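Local coordinates for putative lipoprotein (Campylobacter jejuni subsp. jejuni, PDB 4GIO) that is of unknown function but is a putative bacterial lipoprotein whose folded part adopts a novel variant of the immunoglobulin fold, at residues F28-I32 with A96-R100; N33-E39 with L90-A96. All blocks are in the same frame, centred on the assembly; numbering follows the deposited sequence.

Interaction 1: residues F28-I32 with A96-R100; sequences FQKRI and ANDFR
This is a face-to-face contact between the two sheets of an immunoglobulin-like sandwich, made by side chains across the gap with no hydrogen bond between the segments. Residues 28-32 are extended strand; 96-100 run out of a loop into the strand that holds Asp-98, Phe-99 and Arg-100. The strand axes come within 8.8 Å at 142° between their N-to-C directions, and the nearest CA pairs are Lys-30 with Asp-98 (7.8 Å) and Ile-32 with Asn-97 (7.9 Å). Phe-28 (chi1 66°) and Phe-99 (chi1 71°) form an offset edge-to-face pair, the edge of Phe-99 toward the face of Phe-28: centroids 5.8 Å apart, planes at 88°, Phe-28 CD1 to Phe-99 CZ 3.8 Å. Lys-30 lays its chain along the same gap, with CD 4.0 Å from Phe-99 CE1 at the ring edge and CE 3.3 Å from Asp-98 OD1. Its NZ stays 4.1 Å from Asp-98 OD1, beyond a salt bridge. Where strand 25-32 ends, Ile-32 CD1 lies 4.4 Å from Ala-96 O. Asn-97 and Asp-98 together face Leu-59 in a classic beta bulge. Phe-99 also stacks on Phe-40 of strand 38-44, the neighbour of 25-32, and touches Trp-58 of strand 50-59, the neighbour of 98-105.

Interaction 2: residues N33-E39 with L90-A96; sequences NSNGYLE and LASDTRA
A single water stands in for direct backbone pairing where these two segments diverge: water 1 accepts from Leu-38 N (2.8 Å) and donates to Asp-93 O (2.7 Å) and Ala-96 O (2.9 Å). At the paired end, Glu-39 and Leu-90 form an antiparallel non-hydrogen-bonded pair, CA to CA 4.3 Å, and Ala-91 N donates to Leu-38 O at 2.8 Å, almost linearly. Residues 33-36 make a type I turn, with Gly-36 at positive phi (98°). Asn-33 N bonds to Tyr-37 O (2.8 Å), and Asn-33 OD1, with chi1 at 72°, accepts from Tyr-37 N at 3.0 Å. This turn links strands 25-32 and 38-44 into a hairpin, which meets the loop by which the chain passes from one sheet of the immunoglobulin-like sandwich to the other. That loop has its own type I turn, 93-96, where Asp-93 OD1 takes Arg-95 N (2.9 Å) in an Asx turn and Arg-95 NH2 bridges to Asp-93 OD2 (2.8 Å). Tyr-37 (chi1 -66°) lies over this loop; Thr-94 CG2 sits 4.0 Å from its ring centroid in a CH-pi contact, while Tyr-37 CB meets Leu-90 CD1 at 3.8 Å. Leu-38, in the t, p rotamer, turns inward beside Trp-58, its CB 4.3 Å from Ala-91 CB and its CD2 4.3 Å from Ala-96 CB.

Overall arrangement
From the N terminus, the chain runs along strand 25-32, turns through 33-36 and returns as strand 38-44. It then crosses to strands 50-59 and 75-79 of the other sheet and comes back as 85-90. Leaving that strand, 90-96 meets 33-39 and closes interaction 2; the next residues, 96-100, close the wider loop of interaction 1, within which interaction 2 falls. Ala-96 belongs to both. Interaction 2 joins the hairpin turn and the start of strand 38-44 to the end of strand 85-90 and the connection that follows it, whereas interaction 1 bridges the sheets themselves. The two also touch directly: Leu-38 CD2 lies 3.3 Å from Asp-98 N, and Arg-31 NH1 meets Glu-39 OE2 at 2.7 Å in a salt bridge.

Interaction 1: residues F28-I32 with A96-R100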
loop_
_atom_site.group_PDB
_atom_site.type_symbol
_atom_site.label_atom_id
_atom_site.label_comp_id
_atom_site.label_asym_id
_atom_site.label_seq_id
_atom_site.Cartn_x
_atom_site.Cartn_y
_atom_site.Cartn_z
ATOM N N PHE A 28 1.675 0.127 -9.310
ATOM C CA PHE A 28 1.244 1.158 -8.371
ATOM C C PHE A 28 1.549 2.554 -8.883
ATOM O O PHE A 28 2.357 2.755 -9.767
ATOM C CB PHE A 28 1.824 0.901 -6.994
ATOM C CG PHE A 28 3.287 1.029 -6.918
ATOM C CD1 PHE A 28 3.872 2.259 -6.684
ATOM C CD2 PHE A 28 4.093 -0.087 -7.083
ATOM C CE1 PHE A 28 5.229 2.368 -6.598
ATOM C CE2 PHE A 28 5.454 0.018 -6.976
ATOM C CZ PHE A 28 6.022 1.271 -6.744
ATOM N N GLN A 29 0.872 3.525 -8.329
ATOM C CA GLN A 29 1.189 4.901 -8.696
ATOM C C GLN A 29 0.792 5.811 -7.537
ATOM O O GLN A 29 0.083 5.399 -6.621
ATOM C CB GLN A 29 0.433 5.269 -9.963
ATOM C CG GLN A 29 -1.057 5.167 -9.774
ATOM C CD GLN A 29 -1.781 5.194 -11.067
ATOM O OE1 GLN A 29 -1.163 5.198 -12.126
ATOM N NE2 GLN A 29 -3.104 5.193 -11.009
ATOM N N LYS A 30 1.247 7.036 -7.593
ATOM C CA LYS A 30 0.877 8.005 -6.578
ATOM C C LYS A 30 0.687 9.377 -7.195
ATOM O O LYS A 30 1.226 9.660 -8.296
ATOM C CB LYS A 30 1.914 7.997 -5.435
ATOM C CG LYS A 30 3.330 8.439 -5.807
ATOM C CD LYS A 30 4.353 7.941 -4.734
ATOM C CE LYS A 30 5.705 8.632 -4.903
ATOM N NZ LYS A 30 6.208 8.313 -6.251
ATOM N N ARG A 31 0.015 10.245 -6.451
ATOM C CA ARG A 31 -0.091 11.660 -6.852
ATOM C C ARG A 31 -0.466 12.537 -5.649
ATOM O O ARG A 31 -1.006 12.051 -4.631
ATOM C CB ARG A 31 -1.076 11.791 -7.992
ATOM C CG ARG A 31 -2.445 11.518 -7.543
ATOM C CD ARG A 31 -3.402 11.457 -8.718
ATOM N NE ARG A 31 -4.582 12.153 -8.262
ATOM C CZ ARG A 31 -5.471 11.612 -7.452
ATOM N NH1 ARG A 31 -5.300 10.355 -7.088
ATOM N NH2 ARG A 31 -6.513 12.322 -7.030
ATOM N N ILE A 32 -0.229 13.827 -5.772
ATOM C CA ILE A 32 -0.639 14.718 -4.755
ATOM C C ILE A 32 -1.996 15.255 -5.206
ATOM O O ILE A 32 -2.119 15.689 -6.344
ATOM C CB ILE A 32 0.359 15.924 -4.618
ATOM C CG1 ILE A 32 1.807 15.441 -4.417
ATOM C CG2 ILE A 32 -0.087 16.920 -3.530
ATOM C CD1 ILE A 32 2.023 14.523 -3.288
ATOM N N ALA A 96 3.859 14.030 3.671
ATOM C CA ALA A 96 4.002 12.729 2.963
ATOM C C ALA A 96 4.261 12.954 1.466
ATOM O O ALA A 96 3.438 13.609 0.769
ATOM C CB ALA A 96 2.726 11.872 3.213
ATOM N N ASN A 97 5.358 12.408 0.950
ATOM C CA ASN A 97 5.686 12.508 -0.500
ATOM C C ASN A 97 5.921 11.142 -1.129
ATOM O O ASN A 97 6.064 11.030 -2.331
ATOM C CB ASN A 97 6.954 13.365 -0.748
ATOM C CG ASN A 97 6.709 14.918 -0.522
ATOM O OD1 ASN A 97 7.683 15.657 -0.271
ATOM N ND2 ASN A 97 5.427 15.373 -0.510
ATOM N N ASP A 98 6.015 10.101 -0.302
ATOM C CA ASP A 98 6.126 8.745 -0.811
ATOM C C ASP A 98 5.538 7.793 0.262
ATOM O O ASP A 98 5.043 8.244 1.305
ATOM C CB ASP A 98 7.605 8.463 -1.111
ATOM C CG ASP A 98 7.812 7.201 -2.030
ATOM O OD1 ASP A 98 6.801 6.597 -2.539
ATOM O OD2 ASP A 98 9.017 6.790 -2.156
ATOM N N PHE A 99 5.574 6.495 0.027
ATOM C CA PHE A 99 4.955 5.537 0.970
ATOM C C PHE A 99 5.712 4.196 0.869
ATOM O O PHE A 99 6.455 3.971 -0.058
ATOM C CB PHE A 99 3.470 5.313 0.603
ATOM C CG PHE A 99 3.273 4.496 -0.704
ATOM C CD1 PHE A 99 3.365 5.114 -1.945
ATOM C CD2 PHE A 99 2.987 3.122 -0.673
ATOM C CE1 PHE A 99 3.181 4.417 -3.161
ATOM C CE2 PHE A 99 2.775 2.380 -1.903
ATOM C CZ PHE A 99 2.896 3.024 -3.140
ATOM N N ARG A 100 5.515 3.352 1.856
ATOM C CA ARG A 100 5.989 1.961 1.831
ATOM C C ARG A 100 4.821 1.080 2.255
ATOM O O ARG A 100 4.118 1.407 3.185
ATOM C CB ARG A 100 7.133 1.777 2.786
ATOM C CG ARG A 100 7.868 0.458 2.653
ATOM C CD ARG A 100 9.177 0.434 3.541
ATOM N NE ARG A 100 10.216 1.164 2.787
ATOM C CZ ARG A 100 10.863 2.253 3.201
ATOM N NH1 ARG A 100 10.694 2.735 4.423
ATOM N NH2 ARG A 100 11.720 2.834 2.366
#

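Interaction 2: residues N33-E39 with L90-A96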
loop_
_atom_site.group_PDB
_atom_site.type_symbol
_atom_site.label_atom_id
_atom_site.label_comp_id
_atom_site.label_asym_id
_atom_site.label_seq_id
_atom_site.Cartn_x
_atom_site.Cartn_y
_atom_site.Cartn_z
ATOM N N ASN A 33 -3.010 15.185 -4.336
ATOM C CA ASN A 33 -4.355 15.538 -4.727
ATOM C C ASN A 33 -4.499 17.076 -4.667
ATOM O O ASN A 33 -3.535 17.796 -4.292
ATOM C CB ASN A 33 -5.435 14.735 -3.903
ATOM C CG ASN A 33 -5.566 15.174 -2.441
ATOM O OD1 ASN A 33 -5.129 16.265 -1.994
ATOM N ND2 ASN A 33 -6.230 14.318 -1.671
ATOM N N SER A 34 -5.662 17.572 -5.023
ATOM C CA SER A 34 -5.832 19.027 -5.150
ATOM C C SER A 34 -5.981 19.712 -3.765
ATOM O O SER A 34 -5.890 20.958 -3.672
ATOM C CB SER A 34 -6.996 19.334 -6.094
ATOM O OG SER A 34 -8.207 18.845 -5.510
ATOM N N ASN A 35 -6.127 18.944 -2.672
ATOM C CA ASN A 35 -5.952 19.529 -1.324
ATOM C C ASN A 35 -4.487 19.484 -0.821
ATOM O O ASN A 35 -4.177 20.005 0.236
ATOM C CB ASN A 35 -6.855 18.856 -0.307
ATOM C CG ASN A 35 -8.339 19.274 -0.452
ATOM O OD1 ASN A 35 -8.648 20.263 -1.084
ATOM N ND2 ASN A 35 -9.244 18.457 0.088
ATOM N N GLY A 36 -3.593 18.856 -1.573
ATOM C CA GLY A 36 -2.216 18.868 -1.219
ATOM C C GLY A 36 -1.745 17.619 -0.472
ATOM O O GLY A 36 -0.636 17.592 0.066
ATOM N N TYR A 37 -2.529 16.556 -0.529
ATOM C CA TYR A 37 -2.179 15.289 0.171
ATOM C C TYR A 37 -1.856 14.169 -0.833
ATOM O O TYR A 37 -2.597 13.951 -1.815
ATOM C CB TYR A 37 -3.372 14.797 1.011
ATOM C CG TYR A 37 -3.661 15.736 2.141
ATOM C CD1 TYR A 37 -4.648 16.717 2.012
ATOM C CD2 TYR A 37 -2.898 15.698 3.297
ATOM C CE1 TYR A 37 -4.899 17.605 3.041
ATOM C CE2 TYR A 37 -3.152 16.553 4.363
ATOM C CZ TYR A 37 -4.136 17.517 4.208
ATOM O OH TYR A 37 -4.342 18.380 5.209
ATOM N N LEU A 38 -0.833 13.380 -0.501
ATOM C CA LEU A 38 -0.424 12.242 -1.328
ATOM C C LEU A 38 -1.458 11.114 -1.282
ATOM O O LEU A 38 -1.954 10.743 -0.216
ATOM C CB LEU A 38 0.920 11.744 -0.829
ATOM C CG LEU A 38 1.530 10.514 -1.532
ATOM C CD1 LEU A 38 1.961 10.927 -2.970
ATOM C CD2 LEU A 38 2.696 9.955 -0.666
ATOM N N GLU A 39 -1.771 10.544 -2.446
ATOM C CA GLU A 39 -2.638 9.378 -2.490
ATOM C C GLU A 39 -1.923 8.343 -3.325
ATOM O O GLU A 39 -1.220 8.674 -4.304
ATOM C CB GLU A 39 -3.979 9.771 -3.149
ATOM C CG GLU A 39 -4.922 8.566 -3.368
ATOM C CD GLU A 39 -6.047 8.880 -4.354
ATOM O OE1 GLU A 39 -6.931 9.712 -3.980
ATOM O OE2 GLU A 39 -5.995 8.312 -5.496
ATOM N N LEU A 90 -4.795 7.432 1.345
ATOM C CA LEU A 90 -4.628 8.858 1.247
ATOM C C LEU A 90 -3.890 9.334 2.491
ATOM O O LEU A 90 -4.301 9.035 3.609
ATOM C CB LEU A 90 -6.040 9.466 1.191
ATOM C CG LEU A 90 -6.205 10.989 1.427
ATOM C CD1 LEU A 90 -5.523 11.712 0.333
ATOM C CD2 LEU A 90 -7.700 11.310 1.393
ATOM N N ALA A 91 -2.829 10.081 2.310
ATOM C CA ALA A 91 -2.118 10.573 3.500
ATOM C C ALA A 91 -2.964 11.583 4.288
ATOM O O ALA A 91 -3.817 12.251 3.704
ATOM C CB ALA A 91 -0.869 11.217 3.063
ATOM N N SER A 92 -2.667 11.740 5.586
ATOM C CA SER A 92 -3.373 12.686 6.473
ATOM C C SER A 92 -2.435 13.851 6.795
ATOM O O SER A 92 -2.831 14.807 7.446
ATOM C CB SER A 92 -3.892 11.999 7.763
ATOM O OG SER A 92 -2.764 11.468 8.477
ATOM N N ASP A 93 -1.235 13.867 6.200
ATOM C CA ASP A 93 -0.291 14.899 6.514
ATOM C C ASP A 93 0.322 15.346 5.197
ATOM O O ASP A 93 0.712 14.492 4.391
ATOM C CB ASP A 93 0.772 14.349 7.492
ATOM C CG ASP A 93 1.685 15.442 8.066
ATOM O OD1 ASP A 93 2.434 16.031 7.307
ATOM O OD2 ASP A 93 1.603 15.718 9.276
ATOM N N THR A 94 0.445 16.674 4.978
ATOM C CA THR A 94 1.002 17.182 3.739
ATOM C C THR A 94 2.503 16.910 3.523
ATOM O O THR A 94 2.938 16.947 2.419
ATOM C CB THR A 94 0.747 18.725 3.516
ATOM O OG1 THR A 94 1.243 19.420 4.645
ATOM C CG2 THR A 94 -0.731 19.049 3.316
ATOM N N ARG A 95 3.259 16.583 4.572
ATOM C CA ARG A 95 4.665 16.220 4.458
ATOM C C ARG A 95 4.904 14.869 3.792
ATOM O O ARG A 95 6.036 14.599 3.311
ATOM C CB ARG A 95 5.317 16.179 5.838
ATOM C CG ARG A 95 5.582 17.534 6.469
ATOM C CD ARG A 95 6.052 17.350 7.897
ATOM N NE ARG A 95 4.987 16.726 8.704
ATOM C CZ ARG A 95 5.205 16.019 9.813
ATOM N NH1 ARG A 95 6.445 15.854 10.299
ATOM N NH2 ARG A 95 4.183 15.478 10.457
ATOM N N ALA A 96 3.859 14.030 3.671
ATOM C CA ALA A 96 4.002 12.729 2.963
ATOM C C ALA A 96 4.261 12.954 1.466
ATOM O O ALA A 96 3.438 13.609 0.769
ATOM C CB ALA A 96 2.726 11.872 3.213
HETATM O O HOH W 1 0.734 14.264 1.665
#